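Local coordinates for protein chlorella virus DNA ligase-adenylate (Chlorella virus, PDB 1FVI) that probably seals nicks in DNA as an ATP-dependent ligase, working through a covalent enzyme-adenylate intermediate with a divalent metal as cofactor, at residues 64-70 with 92-98; 197-203 with 230-236. The protein carries 1 engineered substitution. All blocks are in the same frame, centred on the assembly; numbering follows the deposited sequence.

Contact 1 of 2, residues 64-70 with 92-98; sequences DGEISIE and FSYYWFD. With AMP (adenosine monophosphate), chain C.
Strands 64-68 and 92-98 run antiparallel, 160° between directions, axes 4.5 Å apart. Asp64 starts at a classic bulge: its O accepts from Phe97 N (2.9 Å) and Asp98 N (3.1 Å), and its N donates to Asp98 O (2.8 Å). A water bridges Asp64 OD2 and Asp98 OD2, carboxylates otherwise held by Arg31 and Tyr171, and by Arg165 and Arg111. Gly65, opposite Trp96, lays CA over the Phe97 ring, 3.7 Å from its centroid; an ideal CB would sit 2.2 Å from Tyr95 O. Glu66 pairs with Tyr95 (N to O and O to N, both 2.8 Å). Ile67 CG1 packs on Tyr94 CD1 (3.7 Å). Ser68 N reaches Ser93 O at 3.2 Å, and Ser93 N reaches Ser68 O at 2.8 Å. Beyond the strand, Glu70 OE1 takes a weak bond from Tyr95 OH (2.9 Å). Phe97 (chi1 p) turns its other face to AMP, CD2 to C6 3.6 Å, while Glu66 OE1 lies 3.2 Å from C1': the adenylate pocket of a nucleotidyltransferase domain.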
loop_
_atom_site.group_PDB
_atom_site.type_symbol
_atom_site.label_atom_id
_atom_site.label_comp_id
_atom_site.label_asym_id
_atom_site.label_seq_id
_atom_site.Cartn_x
_atom_site.Cartn_y
_atom_site.Cartn_z
ATOM N N ASP A 64 11.363 10.598 -0.209
ATOM C CA ASP A 64 11.397 9.218 0.248
ATOM C C ASP A 64 10.105 8.512 -0.202
ATOM O O ASP A 64 9.017 9.110 -0.176
ATOM C CB ASP A 64 11.561 9.159 1.763
ATOM C CG ASP A 64 11.962 7.786 2.244
ATOM O OD1 ASP A 64 12.158 6.877 1.392
ATOM O OD2 ASP A 64 12.088 7.625 3.480
ATOM N N GLY A 65 10.234 7.256 -0.634
ATOM C CA GLY A 65 9.067 6.534 -1.117
ATOM C C GLY A 65 9.304 5.134 -1.647
ATOM O O GLY A 65 10.338 4.510 -1.387
ATOM N N GLU A 66 8.316 4.631 -2.380
ATOM C CA GLU A 66 8.358 3.278 -2.929
ATOM C C GLU A 66 8.051 3.211 -4.414
ATOM O O GLU A 66 7.037 3.750 -4.892
ATOM C CB GLU A 66 7.316 2.389 -2.213
ATOM C CG GLU A 66 7.567 2.091 -0.729
ATOM C CD GLU A 66 8.465 0.905 -0.506
ATOM O OE1 GLU A 66 9.007 0.795 0.598
ATOM O OE2 GLU A 66 8.614 0.063 -1.405
ATOM N N ILE A 67 8.908 2.504 -5.134
ATOM C CA ILE A 67 8.697 2.320 -6.565
ATOM C C ILE A 67 7.934 0.999 -6.700
ATOM O O ILE A 67 8.183 0.048 -5.954
ATOM C CB ILE A 67 10.046 2.197 -7.343
ATOM C CG1 ILE A 67 10.964 3.389 -7.021
ATOM C CG2 ILE A 67 9.792 2.077 -8.863
ATOM C CD1 ILE A 67 12.397 3.224 -7.532
ATOM N N SER A 68 6.994 0.958 -7.638
ATOM C CA SER A 68 6.220 -0.238 -7.887
ATOM C C SER A 68 5.482 -0.146 -9.200
ATOM O O SER A 68 5.086 0.937 -9.610
ATOM C CB SER A 68 5.204 -0.465 -6.769
ATOM O OG SER A 68 4.345 0.646 -6.661
ATOM N N ILE A 69 5.358 -1.286 -9.873
ATOM C CA ILE A 69 4.612 -1.386 -11.128
ATOM C C ILE A 69 3.228 -1.856 -10.668
ATOM O O ILE A 69 3.053 -3.005 -10.243
ATOM C CB ILE A 69 5.249 -2.413 -12.080
ATOM C CG1 ILE A 69 6.713 -2.046 -12.329
ATOM C CG2 ILE A 69 4.492 -2.435 -13.385
ATOM C CD1 ILE A 69 7.450 -2.995 -13.239
ATOM N N GLU A 70 2.270 -0.938 -10.726
ATOM C CA GLU A 70 0.897 -1.154 -10.271
ATOM C C GLU A 70 0.260 -2.540 -10.172
ATOM O O GLU A 70 0.066 -3.048 -9.063
ATOM C CB GLU A 70 -0.056 -0.193 -10.982
ATOM C CG GLU A 70 0.251 1.286 -10.732
ATOM C CD GLU A 70 0.107 1.723 -9.278
ATOM O OE1 GLU A 70 0.565 1.001 -8.367
ATOM O OE2 GLU A 70 -0.447 2.820 -9.054
ATOM N N PHE A 92 5.259 2.897 -14.588
ATOM C CA PHE A 92 5.497 2.514 -13.202
ATOM C C PHE A 92 5.038 3.648 -12.297
ATOM O O PHE A 92 4.730 4.753 -12.746
ATOM C CB PHE A 92 6.977 2.147 -12.954
ATOM C CG PHE A 92 7.950 3.263 -13.266
ATOM C CD1 PHE A 92 8.329 4.176 -12.277
ATOM C CD2 PHE A 92 8.456 3.426 -14.559
ATOM C CE1 PHE A 92 9.193 5.239 -12.573
ATOM C CE2 PHE A 92 9.313 4.477 -14.858
ATOM C CZ PHE A 92 9.682 5.388 -13.860
ATOM N N SER A 93 4.974 3.369 -11.011
ATOM C CA SER A 93 4.527 4.374 -10.068
ATOM C C SER A 93 5.555 4.611 -8.975
ATOM O O SER A 93 6.512 3.854 -8.828
ATOM C CB SER A 93 3.202 3.938 -9.447
ATOM O OG SER A 93 2.207 3.822 -10.443
ATOM N N TYR A 94 5.383 5.709 -8.252
ATOM C CA TYR A 94 6.260 6.035 -7.145
ATOM C C TYR A 94 5.387 6.628 -6.056
ATOM O O TYR A 94 4.802 7.705 -6.233
ATOM C CB TYR A 94 7.354 7.022 -7.554
ATOM C CG TYR A 94 8.259 7.387 -6.402
ATOM C CD1 TYR A 94 9.314 6.556 -6.025
ATOM C CD2 TYR A 94 8.067 8.575 -5.693
ATOM C CE1 TYR A 94 10.169 6.903 -4.968
ATOM C CE2 TYR A 94 8.914 8.936 -4.633
ATOM C CZ TYR A 94 9.959 8.098 -4.288
ATOM O OH TYR A 94 10.811 8.480 -3.292
ATOM N N TYR A 95 5.220 5.866 -4.976
ATOM C CA TYR A 95 4.433 6.313 -3.837
ATOM C C TYR A 95 5.391 7.147 -2.987
ATOM O O TYR A 95 6.325 6.609 -2.377
ATOM C CB TYR A 95 3.923 5.109 -3.040
ATOM C CG TYR A 95 2.894 4.252 -3.762
ATOM C CD1 TYR A 95 3.288 3.155 -4.528
ATOM C CD2 TYR A 95 1.521 4.519 -3.644
ATOM C CE1 TYR A 95 2.343 2.333 -5.159
ATOM C CE2 TYR A 95 0.568 3.705 -4.267
ATOM C CZ TYR A 95 0.992 2.613 -5.022
ATOM O OH TYR A 95 0.072 1.787 -5.627
ATOM N N TRP A 96 5.173 8.459 -2.998
ATOM C CA TRP A 96 6.014 9.418 -2.282
ATOM C C TRP A 96 5.448 9.644 -0.905
ATOM O O TRP A 96 4.445 10.331 -0.755
ATOM C CB TRP A 96 6.027 10.720 -3.082
ATOM C CG TRP A 96 6.959 11.818 -2.607
ATOM C CD1 TRP A 96 7.973 11.711 -1.705
ATOM C CD2 TRP A 96 6.908 13.203 -2.999
ATOM N NE1 TRP A 96 8.548 12.946 -1.497
ATOM C CE2 TRP A 96 7.914 13.878 -2.275
ATOM C CE3 TRP A 96 6.099 13.937 -3.886
ATOM C CZ2 TRP A 96 8.136 15.258 -2.401
ATOM C CZ3 TRP A 96 6.322 15.312 -4.014
ATOM C CH2 TRP A 96 7.336 15.954 -3.268
ATOM N N PHE A 97 6.085 9.064 0.107
ATOM C CA PHE A 97 5.577 9.199 1.466
ATOM C C PHE A 97 6.312 10.121 2.442
ATOM O O PHE A 97 5.800 10.385 3.538
ATOM C CB PHE A 97 5.320 7.818 2.092
ATOM C CG PHE A 97 6.510 6.897 2.087
ATOM C CD1 PHE A 97 7.677 7.220 2.807
ATOM C CD2 PHE A 97 6.429 5.655 1.463
ATOM C CE1 PHE A 97 8.737 6.316 2.913
ATOM C CE2 PHE A 97 7.483 4.731 1.558
ATOM C CZ PHE A 97 8.642 5.057 2.285
ATOM N N ASP A 98 7.501 10.597 2.063
ATOM C CA ASP A 98 8.251 11.503 2.923
ATOM C C ASP A 98 9.106 12.473 2.121
ATOM O O ASP A 98 9.409 12.235 0.956
ATOM C CB ASP A 98 9.095 10.742 3.956
ATOM C CG ASP A 98 9.192 11.475 5.289
ATOM O OD1 ASP A 98 8.793 12.658 5.377
ATOM O OD2 ASP A 98 9.677 10.861 6.264
HETATM P P AMP C . 7.002 -5.346 5.583
HETATM O O1P AMP C . 7.455 -6.086 6.760
HETATM O O3P AMP C . 7.729 -6.187 4.453
HETATM O "O5'" AMP C . 7.713 -4.022 5.496
HETATM C "C5'" AMP C . 7.540 -3.150 4.275
HETATM C "C4'" AMP C . 8.750 -2.288 3.989
HETATM O "O4'" AMP C . 8.303 -1.254 3.108
HETATM C "C3'" AMP C . 9.330 -1.586 5.239
HETATM O "O3'" AMP C . 10.755 -1.504 5.261
HETATM C "C2'" AMP C . 8.806 -0.192 5.163
HETATM O "O2'" AMP C . 9.740 0.716 5.734
HETATM C "C1'" AMP C . 8.500 0.022 3.669
HETATM N N9 AMP C . 7.282 0.790 3.495
HETATM C C8 AMP C . 6.242 0.417 2.674
HETATM N N7 AMP C . 5.283 1.297 2.723
HETATM C C5 AMP C . 5.678 2.298 3.599
HETATM C C6 AMP C . 5.076 3.484 4.046
HETATM N N6 AMP C . 3.849 3.882 3.635
HETATM N N1 AMP C . 5.785 4.220 4.921
HETATM C C2 AMP C . 6.974 3.825 5.318
HETATM N N3 AMP C . 7.664 2.731 4.980
HETATM C C4 AMP C . 6.970 1.962 4.091
HETATM O O HOH W 1 10.372 8.086 5.490
#

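Contact 2 of 2, residues 197-203 with 230-236; sequences ISMTALF and DVMGSIE
This is an antiparallel strand pair in the OB domain, largely at the surface, joining the end of strand 190-201 to the start of strand 232-237; the segment axes approach to 4.4 Å at 150°. Two classic bulges interrupt the register. Ile197 and Ser198 both face Glu236, with Ile197 N to Glu236 O at 3.1 Å and Glu236 N to Ser198 O at 3.0 Å. Thr200 O accepts from Gly233 N (2.7 Å) and Ser234 N (3.0 Å), while Thr200 N donates to Ser234 O (2.8 Å). An ideal CB on Gly233 would lie 2.8 Å from Ala201 O. Past the bulge, Leu202 N bonds Val231 O (2.8 Å) and Phe203 N bonds Asp230 OD1 (3.0 Å). On one face Glu236 (chi1 m, chi2 p) folds back, its OE2 accepting from Ser234 OG (2.7 Å) and weakly from Thr200 OG1 (3.1 Å). On the other, Met199 CG meets Ile235 CG2 (3.7 Å); Met199 and Met232 also pack on Phe258 of helix 252-260, while Ile235 pairs with Ile246 of strand 244-246.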
loop_
_atom_site.group_PDB
_atom_site.type_symbol
_atom_site.label_atom_id
_atom_site.label_comp_id
_atom_site.label_asym_id
_atom_site.label_seq_id
_atom_site.Cartn_x
_atom_site.Cartn_y
_atom_site.Cartn_z
ATOM N N ILE A 197 -19.018 -21.315 -2.415
ATOM C CA ILE A 197 -20.232 -22.104 -2.601
ATOM C C ILE A 197 -21.230 -21.439 -3.557
ATOM O O ILE A 197 -21.849 -22.114 -4.370
ATOM C CB ILE A 197 -20.896 -22.466 -1.268
ATOM C CG1 ILE A 197 -21.434 -21.231 -0.579
ATOM C CG2 ILE A 197 -19.889 -23.165 -0.350
ATOM C CD1 ILE A 197 -21.786 -21.484 0.871
ATOM N N SER A 198 -21.328 -20.115 -3.509
ATOM C CA SER A 198 -22.224 -19.379 -4.402
ATOM C C SER A 198 -21.741 -17.926 -4.599
ATOM O O SER A 198 -20.771 -17.509 -3.981
ATOM C CB SER A 198 -23.665 -19.405 -3.873
ATOM O OG SER A 198 -23.767 -18.726 -2.634
ATOM N N MET A 199 -22.400 -17.183 -5.490
ATOM C CA MET A 199 -22.054 -15.789 -5.766
ATOM C C MET A 199 -23.288 -14.913 -5.871
ATOM O O MET A 199 -24.384 -15.386 -6.184
ATOM C CB MET A 199 -21.267 -15.659 -7.069
ATOM C CG MET A 199 -19.903 -16.281 -7.032
ATOM S SD MET A 199 -19.053 -16.042 -8.579
ATOM C CE MET A 199 -17.632 -17.136 -8.298
ATOM N N THR A 200 -23.088 -13.623 -5.635
ATOM C CA THR A 200 -24.160 -12.657 -5.704
ATOM C C THR A 200 -23.677 -11.558 -6.641
ATOM O O THR A 200 -22.552 -11.068 -6.481
ATOM C CB THR A 200 -24.434 -12.050 -4.333
ATOM O OG1 THR A 200 -24.662 -13.100 -3.396
ATOM C CG2 THR A 200 -25.656 -11.164 -4.377
ATOM N N ALA A 201 -24.507 -11.214 -7.633
ATOM C CA ALA A 201 -24.185 -10.173 -8.611
ATOM C C ALA A 201 -24.102 -8.774 -7.985
ATOM O O ALA A 201 -24.631 -8.536 -6.892
ATOM C CB ALA A 201 -25.201 -10.185 -9.731
ATOM N N LEU A 202 -23.475 -7.849 -8.712
ATOM C CA LEU A 202 -23.294 -6.475 -8.247
ATOM C C LEU A 202 -24.403 -5.481 -8.613
ATOM O O LEU A 202 -24.849 -4.715 -7.757
ATOM C CB LEU A 202 -21.936 -5.943 -8.722
ATOM C CG LEU A 202 -21.540 -4.490 -8.429
ATOM C CD1 LEU A 202 -21.643 -4.166 -6.935
ATOM C CD2 LEU A 202 -20.119 -4.256 -8.931
ATOM N N PHE A 203 -24.812 -5.447 -9.879
ATOM C CA PHE A 203 -25.867 -4.519 -10.310
ATOM C C PHE A 203 -27.238 -5.192 -10.342
ATOM O O PHE A 203 -27.996 -5.002 -11.292
ATOM C CB PHE A 203 -25.567 -3.950 -11.699
ATOM C CG PHE A 203 -24.127 -3.575 -11.916
ATOM C CD1 PHE A 203 -23.334 -4.311 -12.790
ATOM C CD2 PHE A 203 -23.575 -2.468 -11.284
ATOM C CE1 PHE A 203 -22.010 -3.951 -13.040
ATOM C CE2 PHE A 203 -22.251 -2.094 -11.525
ATOM C CZ PHE A 203 -21.466 -2.838 -12.408
ATOM N N ASP A 230 -23.391 -8.163 -16.128
ATOM C CA ASP A 230 -23.206 -7.924 -14.701
ATOM C C ASP A 230 -21.880 -8.550 -14.264
ATOM O O ASP A 230 -21.260 -9.321 -15.007
ATOM C CB ASP A 230 -24.359 -8.563 -13.928
ATOM C CG ASP A 230 -24.621 -7.899 -12.586
ATOM O OD1 ASP A 230 -23.745 -7.171 -12.072
ATOM O OD2 ASP A 230 -25.727 -8.113 -12.042
ATOM N N VAL A 231 -21.434 -8.176 -13.069
ATOM C CA VAL A 231 -20.199 -8.689 -12.485
ATOM C C VAL A 231 -20.507 -9.153 -11.061
ATOM O O VAL A 231 -21.602 -8.891 -10.528
ATOM C CB VAL A 231 -19.090 -7.607 -12.453
ATOM C CG1 VAL A 231 -18.829 -7.073 -13.866
ATOM C CG2 VAL A 231 -19.474 -6.466 -11.512
ATOM N N MET A 232 -19.559 -9.866 -10.461
ATOM C CA MET A 232 -19.745 -10.372 -9.105
ATOM C C MET A 232 -19.689 -9.250 -8.057
ATOM O O MET A 232 -18.862 -8.333 -8.142
ATOM C CB MET A 232 -18.729 -11.486 -8.802
ATOM C CG MET A 232 -18.744 -12.001 -7.359
ATOM S SD MET A 232 -17.698 -11.051 -6.199
ATOM C CE MET A 232 -16.138 -11.684 -6.696
ATOM N N GLY A 233 -20.638 -9.289 -7.124
ATOM C CA GLY A 233 -20.690 -8.294 -6.069
ATOM C C GLY A 233 -20.055 -8.886 -4.827
ATOM O O GLY A 233 -19.270 -8.231 -4.141
ATOM N N SER A 234 -20.402 -10.136 -4.532
ATOM C CA SER A 234 -19.844 -10.826 -3.379
ATOM C C SER A 234 -19.867 -12.326 -3.613
ATOM O O SER A 234 -20.622 -12.831 -4.452
ATOM C CB SER A 234 -20.628 -10.505 -2.094
ATOM O OG SER A 234 -21.873 -11.195 -2.041
ATOM N N ILE A 235 -18.968 -13.016 -2.922
ATOM C CA ILE A 235 -18.902 -14.461 -2.976
ATOM C C ILE A 235 -19.191 -14.969 -1.566
ATOM O O ILE A 235 -18.801 -14.340 -0.577
ATOM C CB ILE A 235 -17.540 -14.980 -3.460
ATOM C CG1 ILE A 235 -16.401 -14.476 -2.561
ATOM C CG2 ILE A 235 -17.333 -14.606 -4.907
ATOM C CD1 ILE A 235 -15.059 -15.183 -2.829
ATOM N N GLU A 236 -19.978 -16.040 -1.485
ATOM C CA GLU A 236 -20.337 -16.644 -0.210
ATOM C C GLU A 236 -19.416 -17.832 -0.052
ATOM O O GLU A 236 -19.247 -18.624 -0.988
ATOM C CB GLU A 236 -21.812 -17.044 -0.196
ATOM C CG GLU A 236 -22.770 -15.848 -0.216
ATOM C CD GLU A 236 -22.586 -14.933 -1.433
ATOM O OE1 GLU A 236 -22.539 -15.457 -2.568
ATOM O OE2 GLU A 236 -22.486 -13.692 -1.254
#

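Overall arrangement
Both contacts are bulged antiparallel strand pairs, but they share no strand and belong to different domains: contact 1 to the nucleotidyltransferase domain, contact 2 to the OB domain. Their centres lie 33 Å apart and their nearest atoms about 19 Å, so neither touches the other. Twelve of the 14 touching residues in contact 1 are buried, against two of 14 in contact 2. The chemistry follows: 64-70 with 92-98 is rich in aromatic rings and places one beside AMP, with the buried carboxylates of Asp64 and Asp98 in salt bridges to arginines, whereas 197-203 with 230-236 lies far from the adenylate pocket and bonds its glutamate to neighbouring hydroxyls. Contact 1 buries 739 Å², contact 2 somewhat less, 661 Å².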